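Local coordinates for protein BSU-2 beta-lactamase (Bacillus subtilis, PDB 6W5E) that probably hydrolyses the beta-lactam ring of beta-lactam antibiotics, as a serine beta-lactamase of class D, at residues K44-T49 with N243-G248; L224-G229 with V239-V244; Y96-W101 with D114-S119. All blocks are in the same frame, centred on the assembly; numbering follows the deposited sequence.

Contact 1 of 3, residues K44-T49 with N243-G248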
# COMPACT_ATOMS: atom_id res chain seq x y z
N LYS A 44 -7.77 -2.58 -20.85
CA LYS A 44 -8.34 -2.14 -22.12
C LYS A 44 -9.46 -1.13 -21.92
O LYS A 44 -9.70 -0.29 -22.81
CB LYS A 44 -8.81 -3.34 -22.94
CG LYS A 44 -9.89 -4.16 -22.27
N ASP A 45 -10.14 -1.16 -20.77
CA ASP A 45 -11.22 -0.23 -20.49
C ASP A 45 -10.93 0.65 -19.27
O ASP A 45 -11.84 1.27 -18.72
CB ASP A 45 -12.55 -0.97 -20.31
CG ASP A 45 -13.12 -1.47 -21.63
OD1 ASP A 45 -12.72 -2.56 -22.09
OD2 ASP A 45 -13.97 -0.75 -22.20
N THR A 46 -9.67 0.75 -18.86
CA THR A 46 -9.30 1.42 -17.62
C THR A 46 -8.06 2.27 -17.85
O THR A 46 -7.11 1.83 -18.50
CB THR A 46 -8.99 0.37 -16.55
OG1 THR A 46 -10.13 -0.48 -16.37
CG2 THR A 46 -8.67 1.02 -15.23
N ASP A 47 -8.07 3.49 -17.33
CA ASP A 47 -6.88 4.33 -17.32
C ASP A 47 -6.03 3.90 -16.13
O ASP A 47 -6.39 4.15 -14.98
CB ASP A 47 -7.32 5.79 -17.19
CG ASP A 47 -6.23 6.77 -17.56
OD1 ASP A 47 -5.12 6.33 -17.88
OD2 ASP A 47 -6.49 8.00 -17.52
N GLY A 48 -4.91 3.23 -16.39
CA GLY A 48 -4.18 2.67 -15.26
C GLY A 48 -2.73 2.37 -15.59
O GLY A 48 -2.29 2.48 -16.73
N THR A 49 -2.00 1.98 -14.54
CA THR A 49 -0.61 1.58 -14.66
C THR A 49 -0.36 0.36 -13.77
O THR A 49 -1.06 0.15 -12.78
CB THR A 49 0.34 2.74 -14.33
OG1 THR A 49 1.70 2.34 -14.46
CG2 THR A 49 0.10 3.24 -12.92
N ASN A 243 -2.38 1.15 -10.18
CA ASN A 243 -3.08 2.41 -9.94
C ASN A 243 -4.02 2.65 -11.11
O ASN A 243 -3.63 2.46 -12.26
CB ASN A 243 -2.06 3.55 -9.80
CG ASN A 243 -2.67 4.92 -9.96
OD1 ASN A 243 -2.69 5.46 -11.06
ND2 ASN A 243 -3.17 5.49 -8.87
N VAL A 244 -5.27 3.03 -10.81
CA VAL A 244 -6.33 3.10 -11.81
C VAL A 244 -7.26 4.27 -11.53
O VAL A 244 -7.38 4.75 -10.39
CB VAL A 244 -7.17 1.79 -11.89
CG1 VAL A 244 -6.34 0.62 -12.41
CG2 VAL A 244 -7.78 1.46 -10.52
N ASP A 245 -7.97 4.71 -12.58
CA ASP A 245 -9.07 5.67 -12.46
C ASP A 245 -10.37 4.94 -12.12
O ASP A 245 -11.37 5.09 -12.82
CB ASP A 245 -9.19 6.52 -13.73
CG ASP A 245 -9.79 5.76 -14.92
OD1 ASP A 245 -9.52 4.55 -15.05
OD2 ASP A 245 -10.52 6.38 -15.73
N ASP A 246 -10.35 4.16 -11.04
CA ASP A 246 -11.43 3.26 -10.65
C ASP A 246 -11.18 2.93 -9.19
O ASP A 246 -10.32 3.53 -8.55
CB ASP A 246 -11.41 2.02 -11.56
CG ASP A 246 -12.78 1.36 -11.71
OD1 ASP A 246 -13.60 1.39 -10.77
OD2 ASP A 246 -13.03 0.77 -12.78
N SER A 247 -11.90 1.95 -8.65
CA SER A 247 -11.79 1.68 -7.22
C SER A 247 -10.54 0.87 -6.89
O SER A 247 -9.91 0.25 -7.75
CB SER A 247 -13.01 0.91 -6.74
OG SER A 247 -13.00 -0.39 -7.31
N GLY A 248 -10.19 0.86 -5.60
CA GLY A 248 -9.13 -0.01 -5.13
C GLY A 248 -9.44 -1.48 -5.32
O GLY A 248 -8.53 -2.28 -5.54
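Asn-243 and Thr-49 form an antiparallel hydrogen-bonded pair. Thr-49 N gives a bond of 2.8 Å to Asn-243 O, and Asn-243 N returns one of 3.1 Å to Thr-49 O. On the face they share, Asn-243 CB lies 3.8 Å from Thr-49 CG2. The polar ends turn to other partners: Asn-243 OD1 accepts from Arg-67 and Gln-72, and Thr-49 OG1 bonds to Tyr-63 O. Val-244 pairs with Gly-48 at a non-hydrogen-bonded position. Its CA makes a CA-H...O contact with Asp-47 O. With CG1 anti to the carbonyl carbon (chi1 -67°), Val-244 sets that methyl 3.7 Å from Thr-46 CG2. Helix 248-261 packs on the same valine through Ala-251 and Ile-254. Past the strand end, Asp-245, centre of an inverse gamma turn, adds two bonds. Its N donates to Asp-47 O at 2.9 Å, and its OD1 accepts from Asp-47 N, also at 2.9 Å. That N-H comes from above the carboxylate plane and the bond is bent, 136° at the hydrogen. Asp-246 OD1 then accepts from Ser-247 N, and Ser-247 N-caps helix 248-261. The contact joins the start of strand 48-54 to the end of strand 236-244 in the central sheet. Asp-47 OD2 and Asp-245 OD2 are 4.7 Å apart. Their like charges would probably repel; the N-H of Asp-47 on Asp-245 OD1, and a long, weak ion pair of Asp-47 OD2 with Arg-67, may offset part of this.

Contact 2 of 3, residues L224-G229 with V239-V244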
# COMPACT_ATOMS: atom_id res chain seq x y z
N LEU A 224 -10.32 6.93 -8.04
CA LEU A 224 -8.89 6.70 -7.96
C LEU A 224 -8.70 5.46 -7.10
O LEU A 224 -9.31 5.34 -6.03
CB LEU A 224 -8.20 7.89 -7.29
CG LEU A 224 -6.72 7.73 -6.96
CD1 LEU A 224 -5.91 7.50 -8.22
CD2 LEU A 224 -6.24 8.98 -6.23
N GLY A 225 -7.87 4.54 -7.56
CA GLY A 225 -7.71 3.26 -6.89
C GLY A 225 -6.28 2.77 -6.95
O GLY A 225 -5.57 2.98 -7.94
N TRP A 226 -5.87 2.09 -5.88
CA TRP A 226 -4.53 1.55 -5.77
C TRP A 226 -4.59 0.14 -5.20
O TRP A 226 -5.45 -0.18 -4.37
CB TRP A 226 -3.71 2.31 -4.74
CG TRP A 226 -3.35 3.75 -4.98
CD1 TRP A 226 -4.07 4.85 -4.60
CD2 TRP A 226 -2.12 4.25 -5.52
NE1 TRP A 226 -3.38 6.00 -4.90
CE2 TRP A 226 -2.18 5.66 -5.47
CE3 TRP A 226 -0.97 3.63 -6.04
CZ2 TRP A 226 -1.13 6.46 -5.92
CZ3 TRP A 226 0.06 4.43 -6.50
CH2 TRP A 226 -0.03 5.83 -6.44
N PHE A 227 -3.62 -0.69 -5.59
CA PHE A 227 -3.29 -1.91 -4.85
C PHE A 227 -1.78 -2.08 -4.94
O PHE A 227 -1.23 -2.18 -6.04
CB PHE A 227 -4.03 -3.14 -5.38
CG PHE A 227 -3.81 -4.39 -4.56
CD1 PHE A 227 -4.20 -4.44 -3.22
CD2 PHE A 227 -3.21 -5.51 -5.12
CE1 PHE A 227 -4.00 -5.59 -2.47
CE2 PHE A 227 -3.01 -6.66 -4.37
CZ PHE A 227 -3.40 -6.70 -3.05
N VAL A 228 -1.10 -2.04 -3.79
CA VAL A 228 0.35 -2.02 -3.75
C VAL A 228 0.83 -3.07 -2.76
O VAL A 228 0.16 -3.36 -1.77
CB VAL A 228 0.88 -0.61 -3.39
CG1 VAL A 228 0.25 0.45 -4.31
CG2 VAL A 228 0.62 -0.26 -1.93
N GLY A 229 2.00 -3.64 -3.03
CA GLY A 229 2.48 -4.66 -2.11
C GLY A 229 3.57 -5.51 -2.74
O GLY A 229 4.35 -5.04 -3.57
N VAL A 239 7.70 -7.11 -6.20
CA VAL A 239 7.02 -5.92 -5.68
C VAL A 239 6.10 -5.38 -6.77
O VAL A 239 6.51 -5.29 -7.93
CB VAL A 239 8.04 -4.86 -5.24
CG1 VAL A 239 7.32 -3.66 -4.65
CG2 VAL A 239 9.06 -5.44 -4.24
N PHE A 240 4.87 -5.04 -6.41
CA PHE A 240 3.92 -4.56 -7.40
C PHE A 240 3.22 -3.27 -6.95
O PHE A 240 3.01 -3.03 -5.76
CB PHE A 240 2.86 -5.62 -7.76
CG PHE A 240 2.05 -6.07 -6.58
CD1 PHE A 240 0.98 -5.32 -6.11
CD2 PHE A 240 2.37 -7.25 -5.92
CE1 PHE A 240 0.26 -5.71 -4.99
CE2 PHE A 240 1.64 -7.66 -4.81
CZ PHE A 240 0.58 -6.89 -4.35
N VAL A 241 2.84 -2.47 -7.95
CA VAL A 241 1.99 -1.30 -7.76
C VAL A 241 1.01 -1.24 -8.91
O VAL A 241 1.41 -1.24 -10.08
CB VAL A 241 2.82 -0.01 -7.72
CG1 VAL A 241 1.93 1.23 -7.84
CG2 VAL A 241 3.63 0.07 -6.43
N THR A 242 -0.28 -1.17 -8.59
CA THR A 242 -1.33 -0.95 -9.57
C THR A 242 -2.10 0.31 -9.18
O THR A 242 -2.42 0.51 -8.01
CB THR A 242 -2.28 -2.14 -9.60
OG1 THR A 242 -1.52 -3.31 -9.90
CG2 THR A 242 -3.37 -1.95 -10.67
N ASN A 243 -2.38 1.15 -10.18
CA ASN A 243 -3.08 2.41 -9.94
C ASN A 243 -4.02 2.65 -11.11
O ASN A 243 -3.63 2.46 -12.26
CB ASN A 243 -2.06 3.55 -9.80
CG ASN A 243 -2.67 4.92 -9.96
OD1 ASN A 243 -2.69 5.46 -11.06
ND2 ASN A 243 -3.17 5.49 -8.87
N VAL A 244 -5.27 3.03 -10.81
CA VAL A 244 -6.33 3.10 -11.81
C VAL A 244 -7.26 4.27 -11.53
O VAL A 244 -7.38 4.75 -10.39
CB VAL A 244 -7.17 1.79 -11.89
CG1 VAL A 244 -6.34 0.62 -12.41
CG2 VAL A 244 -7.78 1.46 -10.52
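Trp-226 lies across from Asn-243, a non-hydrogen-bonded pair in two antiparallel strands. Its CB is 3.9 Å from Thr-242 O. CD2 is 3.7 Å from Asn-243 ND2, and CE2 approaches the same nitrogen to 3.5 Å. The amide nitrogen sits over the centre of the indole face, with the amide plane 58° from the ring plane, while the amide's OD1 is taken by Arg-67. CE3 meets Asn-243 CB, which makes a CH-pi contact over the six-membered ring. At the far edge CZ3 reaches Val-241 CG1, which lies in the indole plane. NE1 donates to Thr-73 O, outside the hairpin. Strands 225-233 and 236-244 form this beta hairpin within the antiparallel sheet of the penicillin-binding-protein-like fold. Three hydrogen-bonded pairs, Gly-225 with Val-244, Phe-227 with Thr-242 and Gly-229 with Phe-240, join them here. On the face of Phe-227 and Phe-240, toward helix 248-261, the two rings are slid apart and barely overlap. Their planes are 26° apart, and Phe-227 CE2 comes to 3.5 Å from Phe-240 CE1. Gly-229 CA lies over the Phe-240 face, 4.0 Å from the ring centroid, in a CH-pi contact.

Contact 3 of 3, residues Y96-W101 with D114-S119; sequences YDVKRW and DHTLGS
Lys-99 and His-115 pair their backbones in antiparallel fashion: Lys-99 N to His-115 O is 2.8 Å and His-115 N to Lys-99 O is 3.2 Å. Asp-114 extends the pairing with its side chain. CG lies beside the backbone N, anti to the carbonyl carbon (chi1 -64°). Asp-114 OD1 accepts from Trp-101 N at 2.8 Å. The donor arrives on the anti side, 20° out of the carboxylate plane. Arg-100 runs alongside Asp-114, pointing the same way, and its CB is 3.8 Å from Asp-114 OD1. The guanidinium and carboxylate planes are 11° apart, but the charged atoms do not touch. The pairing is a small, weakly bonded two-stranded sheet that leads straight into helix 117-122. Thr-116 is the N-cap of that helix and forms a capping box with Ser-119. Ser-119 N donates to Thr-116 OG1, and Thr-116 N donates to Ser-119 OG at 2.9 Å. Ser-119 OG and His-115 ND1 are also hydrogen-bonded, at 2.6 Å. The other ring nitrogen, His-115 NE2, bonds to Ser-110 O. Thr-116 CG2 packs against Val-98 CG2 and touches Tyr-96 O at 3.5 Å. Asp-97 O is hydrogen-bonded by Tyr-128 OH and makes a CA-H...O contact with Thr-116 CA.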
# COMPACT_ATOMS: atom_id res chain seq x y z
N TYR A 96 -2.07 -5.16 17.56
CA TYR A 96 -3.28 -5.37 18.33
C TYR A 96 -3.67 -4.17 19.19
O TYR A 96 -4.55 -4.29 20.06
CB TYR A 96 -3.11 -6.58 19.24
CG TYR A 96 -2.72 -7.87 18.56
CD1 TYR A 96 -3.54 -8.44 17.59
CD2 TYR A 96 -1.57 -8.54 18.92
CE1 TYR A 96 -3.21 -9.65 16.98
CE2 TYR A 96 -1.22 -9.75 18.33
CZ TYR A 96 -2.05 -10.30 17.36
OH TYR A 96 -1.74 -11.50 16.76
N ASP A 97 -3.03 -3.02 18.99
CA ASP A 97 -3.30 -1.86 19.83
C ASP A 97 -4.72 -1.37 19.56
O ASP A 97 -5.03 -0.91 18.46
CB ASP A 97 -2.27 -0.78 19.49
CG ASP A 97 -2.28 0.38 20.46
OD1 ASP A 97 -3.39 0.87 20.78
OD2 ASP A 97 -1.19 0.80 20.89
N VAL A 98 -5.58 -1.46 20.58
CA VAL A 98 -7.01 -1.19 20.43
C VAL A 98 -7.29 0.29 20.60
O VAL A 98 -6.91 0.90 21.61
CB VAL A 98 -7.83 -1.99 21.45
CG1 VAL A 98 -9.31 -1.62 21.33
CG2 VAL A 98 -7.60 -3.48 21.28
N LYS A 99 -8.05 0.86 19.66
CA LYS A 99 -8.71 2.15 19.86
C LYS A 99 -10.21 1.91 19.80
O LYS A 99 -10.71 1.24 18.89
CB LYS A 99 -8.28 3.17 18.80
CG LYS A 99 -6.81 3.54 18.89
CD LYS A 99 -6.43 4.52 17.79
CE LYS A 99 -4.92 4.76 17.70
NZ LYS A 99 -4.33 5.27 18.96
N ARG A 100 -10.93 2.45 20.78
CA ARG A 100 -12.36 2.19 20.86
C ARG A 100 -13.15 3.05 19.87
O ARG A 100 -12.85 4.24 19.67
CB ARG A 100 -12.86 2.45 22.28
CG ARG A 100 -12.46 1.36 23.25
CD ARG A 100 -13.05 1.64 24.62
NE ARG A 100 -12.75 0.55 25.53
CZ ARG A 100 -13.28 0.42 26.74
NH1 ARG A 100 -14.17 1.30 27.17
NH2 ARG A 100 -12.94 -0.60 27.51
N TRP A 101 -14.14 2.43 19.24
CA TRP A 101 -15.05 3.13 18.35
C TRP A 101 -15.87 4.14 19.14
O TRP A 101 -16.24 3.90 20.30
CB TRP A 101 -15.98 2.10 17.70
CG TRP A 101 -17.05 2.61 16.78
CD1 TRP A 101 -16.92 3.53 15.77
CD2 TRP A 101 -18.42 2.20 16.76
NE1 TRP A 101 -18.13 3.72 15.14
CE2 TRP A 101 -19.07 2.91 15.73
CE3 TRP A 101 -19.17 1.29 17.53
CZ2 TRP A 101 -20.43 2.75 15.45
CZ3 TRP A 101 -20.52 1.14 17.24
CH2 TRP A 101 -21.13 1.86 16.21
N ASP A 114 -14.83 -1.43 17.41
CA ASP A 114 -13.49 -1.18 17.91
C ASP A 114 -12.49 -1.75 16.92
O ASP A 114 -12.74 -2.77 16.27
CB ASP A 114 -13.28 -1.85 19.26
CG ASP A 114 -14.18 -1.29 20.35
OD1 ASP A 114 -14.67 -0.14 20.25
OD2 ASP A 114 -14.39 -2.02 21.35
N HIS A 115 -11.34 -1.08 16.79
CA HIS A 115 -10.32 -1.48 15.83
C HIS A 115 -8.94 -1.50 16.48
O HIS A 115 -8.70 -0.88 17.51
CB HIS A 115 -10.33 -0.56 14.61
CG HIS A 115 -11.22 -1.06 13.52
ND1 HIS A 115 -10.87 -2.10 12.69
CD2 HIS A 115 -12.47 -0.68 13.15
CE1 HIS A 115 -11.86 -2.34 11.85
NE2 HIS A 115 -12.84 -1.50 12.11
N THR A 116 -8.05 -2.24 15.83
CA THR A 116 -6.63 -2.25 16.14
C THR A 116 -5.85 -1.76 14.93
O THR A 116 -6.40 -1.55 13.85
CB THR A 116 -6.14 -3.66 16.52
OG1 THR A 116 -6.18 -4.51 15.37
CG2 THR A 116 -7.00 -4.24 17.62
N LEU A 117 -4.55 -1.56 15.14
CA LEU A 117 -3.68 -1.16 14.04
C LEU A 117 -3.82 -2.14 12.87
O LEU A 117 -3.92 -1.73 11.70
CB LEU A 117 -2.24 -1.08 14.54
CG LEU A 117 -1.19 -0.56 13.56
CD1 LEU A 117 -1.36 0.94 13.31
CD2 LEU A 117 0.20 -0.87 14.06
N GLY A 118 -3.84 -3.44 13.17
CA GLY A 118 -3.93 -4.44 12.12
C GLY A 118 -5.31 -4.55 11.49
O GLY A 118 -5.43 -4.67 10.27
N SER A 119 -6.37 -4.53 12.30
CA SER A 119 -7.70 -4.64 11.71
C SER A 119 -8.03 -3.41 10.89
O SER A 119 -8.69 -3.51 9.85
CB SER A 119 -8.77 -4.91 12.76
OG SER A 119 -9.00 -3.76 13.55

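In the fold
Contacts 1 and 2 are neighbours in one antiparallel sheet. Strand 236-244 is the shared element, with strand 48-54 on one side and strand 225-233 on the other. Asn-243 and Val-244 belong to both contacts, whose centres are about 9 Å apart. Contact 1 joins strands far apart in sequence; contact 2 is a local hairpin. Contact 3 lies at the surface, on the opposite side of the chain's centre from contact 1. Its centre is about 31 Å from that of contact 1 and about 25 Å from that of contact 2. Along the chain it falls between the two segments of contact 1 and before contact 2. It belongs to the mainly helical part between strands 59-63 and 202-205 in sequence.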